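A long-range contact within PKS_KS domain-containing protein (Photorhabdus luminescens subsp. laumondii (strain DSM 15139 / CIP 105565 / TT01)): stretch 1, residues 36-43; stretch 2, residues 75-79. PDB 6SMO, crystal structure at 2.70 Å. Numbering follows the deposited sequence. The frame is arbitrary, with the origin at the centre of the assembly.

Stretch 1 (36-43) VVAPTGVG
Stretch 2 75-79: IGQVY

Val36 and Val37 (phi/psi -143/135 and -120/100) belong to a β-strand that begins earlier in the chain, and a tight turn follows. Ala38 is still extended (-129/158), Pro39 and Thr40 adopt -62/-28 and -73/-33, and Gly41, at 180/146, sends the chain back through Val42 (-98/122). Backbone hydrogen bonds tie the two arms: Ala38 N to Gly41 O at 3.2 Å, a weak one from Gly41 N to Ala38 O at 3.2 Å, and Gly43 N to Val36 O at 3.0 Å. Gly43, with a phi of 94° that favours glycine, occupies the N-cap position before a helix. Stretch 2 has no regular structure: Ile75 (-144/154) and Gln77 (-97/143) are extended, with a kink at Gly76 (-95/83) between them, before Val78 bends at -89/-40. The chains come closest in register at Pro39 and Val78, with CA atoms 4.1 Å apart.

No hydrogen bond crosses the contact; packing buries 282 Å² in all. Proline suits the turn because its ring restrains phi, here -62°, to a value the turn needs. The ring, puckered C-gamma exo, lies against stretch 2 backbone, with Pro39 CG 3.3 Å from Gly76 O and Pro39 CB 3.5 Å from Gln77 O. Glycine suits the place beside this ring, since an ideal CB on Gly76 would sit a tight 3.3 Å from Pro39 CG. Val78 (chi1 m) directs CG1 into the start of the turn, 3.6 Å from Ala38 C, 4.1 Å from Pro39 CD and 4.3 Å from CG1 of Val37 (chi1 t).

Val42 (chi1 t) points toward stretch 2, its branched apolar side chain offering methyl groups to Tyr79: CG2 lies 4.1 Å from Tyr79 CE1, obliquely to the ring, and CG1 4.0 Å from Tyr79 OH. Tyr79 (chi1 m, chi2 -54°) starts sideways, but its end comes nearer. Gln77 (chi1 t, chi2 t, chi3 43°) points away at a partly exposed site, which accommodates a polar side chain; it meets Pro39 through its backbone O.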

# COMPACT_ATOMS: atom_id res chain seq x y z
N VAL B 36 -12.71 15.89 -6.75
CA VAL B 36 -13.35 14.68 -6.16
C VAL B 36 -14.34 14.07 -7.16
O VAL B 36 -15.10 14.83 -7.80
CB VAL B 36 -14.04 15.01 -4.81
CG1 VAL B 36 -15.09 16.11 -4.95
CG2 VAL B 36 -14.63 13.78 -4.15
N VAL B 37 -14.29 12.74 -7.30
CA VAL B 37 -15.32 11.89 -7.97
C VAL B 37 -15.83 10.90 -6.91
O VAL B 37 -15.13 9.91 -6.65
CB VAL B 37 -14.73 11.15 -9.19
CG1 VAL B 37 -15.77 10.26 -9.87
CG2 VAL B 37 -14.12 12.12 -10.20
N ALA B 38 -16.99 11.18 -6.32
CA ALA B 38 -17.57 10.42 -5.19
C ALA B 38 -19.01 10.03 -5.50
O ALA B 38 -19.66 10.65 -6.34
CB ALA B 38 -17.48 11.23 -3.92
N PRO B 39 -19.55 8.97 -4.84
CA PRO B 39 -20.96 8.59 -4.99
C PRO B 39 -21.94 9.68 -4.53
O PRO B 39 -23.05 9.71 -5.04
CB PRO B 39 -21.11 7.34 -4.11
CG PRO B 39 -19.70 6.81 -3.98
CD PRO B 39 -18.83 8.06 -3.94
N THR B 40 -21.53 10.52 -3.57
CA THR B 40 -22.33 11.66 -3.04
C THR B 40 -22.39 12.79 -4.08
O THR B 40 -23.43 13.47 -4.12
CB THR B 40 -21.76 12.17 -1.70
OG1 THR B 40 -20.34 12.25 -1.81
CG2 THR B 40 -22.13 11.27 -0.54
N GLY B 41 -21.33 12.96 -4.88
CA GLY B 41 -21.30 13.96 -5.97
C GLY B 41 -19.98 13.95 -6.72
O GLY B 41 -18.93 13.71 -6.08
N VAL B 42 -20.03 14.22 -8.03
CA VAL B 42 -18.85 14.41 -8.92
C VAL B 42 -18.62 15.92 -9.08
O VAL B 42 -19.56 16.61 -9.53
CB VAL B 42 -19.05 13.73 -10.29
CG1 VAL B 42 -17.81 13.83 -11.16
CG2 VAL B 42 -19.48 12.28 -10.14
N GLY B 43 -17.43 16.40 -8.71
CA GLY B 43 -17.09 17.83 -8.67
C GLY B 43 -17.31 18.41 -7.28
O GLY B 43 -18.18 17.89 -6.56
N ILE B 75 -24.04 -0.68 -2.38
CA ILE B 75 -22.71 -0.21 -2.88
C ILE B 75 -22.74 1.32 -3.02
O ILE B 75 -23.83 1.88 -3.21
CB ILE B 75 -22.33 -0.88 -4.22
CG1 ILE B 75 -23.49 -0.85 -5.23
CG2 ILE B 75 -21.83 -2.30 -3.99
CD1 ILE B 75 -23.07 -1.08 -6.66
N GLY B 76 -21.56 1.95 -2.93
CA GLY B 76 -21.35 3.38 -3.24
C GLY B 76 -20.88 3.56 -4.67
O GLY B 76 -19.66 3.65 -4.89
N GLN B 77 -21.82 3.58 -5.62
CA GLN B 77 -21.56 3.72 -7.08
C GLN B 77 -21.72 5.19 -7.48
O GLN B 77 -22.61 5.86 -6.92
CB GLN B 77 -22.52 2.81 -7.86
CG GLN B 77 -22.03 2.45 -9.26
CD GLN B 77 -22.88 1.39 -9.90
OE1 GLN B 77 -24.11 1.42 -9.83
NE2 GLN B 77 -22.23 0.43 -10.54
N VAL B 78 -20.89 5.67 -8.41
CA VAL B 78 -20.83 7.10 -8.84
C VAL B 78 -21.81 7.32 -10.01
O VAL B 78 -22.47 8.38 -10.02
CB VAL B 78 -19.40 7.55 -9.20
CG1 VAL B 78 -18.48 7.46 -7.99
CG2 VAL B 78 -18.81 6.80 -10.38
N TYR B 79 -21.90 6.36 -10.94
CA TYR B 79 -22.79 6.41 -12.14
C TYR B 79 -23.72 5.19 -12.13
O TYR B 79 -23.19 4.07 -12.26
CB TYR B 79 -21.96 6.47 -13.42
CG TYR B 79 -20.97 7.60 -13.48
CD1 TYR B 79 -21.36 8.91 -13.28
CD2 TYR B 79 -19.63 7.36 -13.75
CE1 TYR B 79 -20.45 9.96 -13.34
CE2 TYR B 79 -18.70 8.39 -13.81
CZ TYR B 79 -19.12 9.70 -13.60
OH TYR B 79 -18.21 10.72 -13.66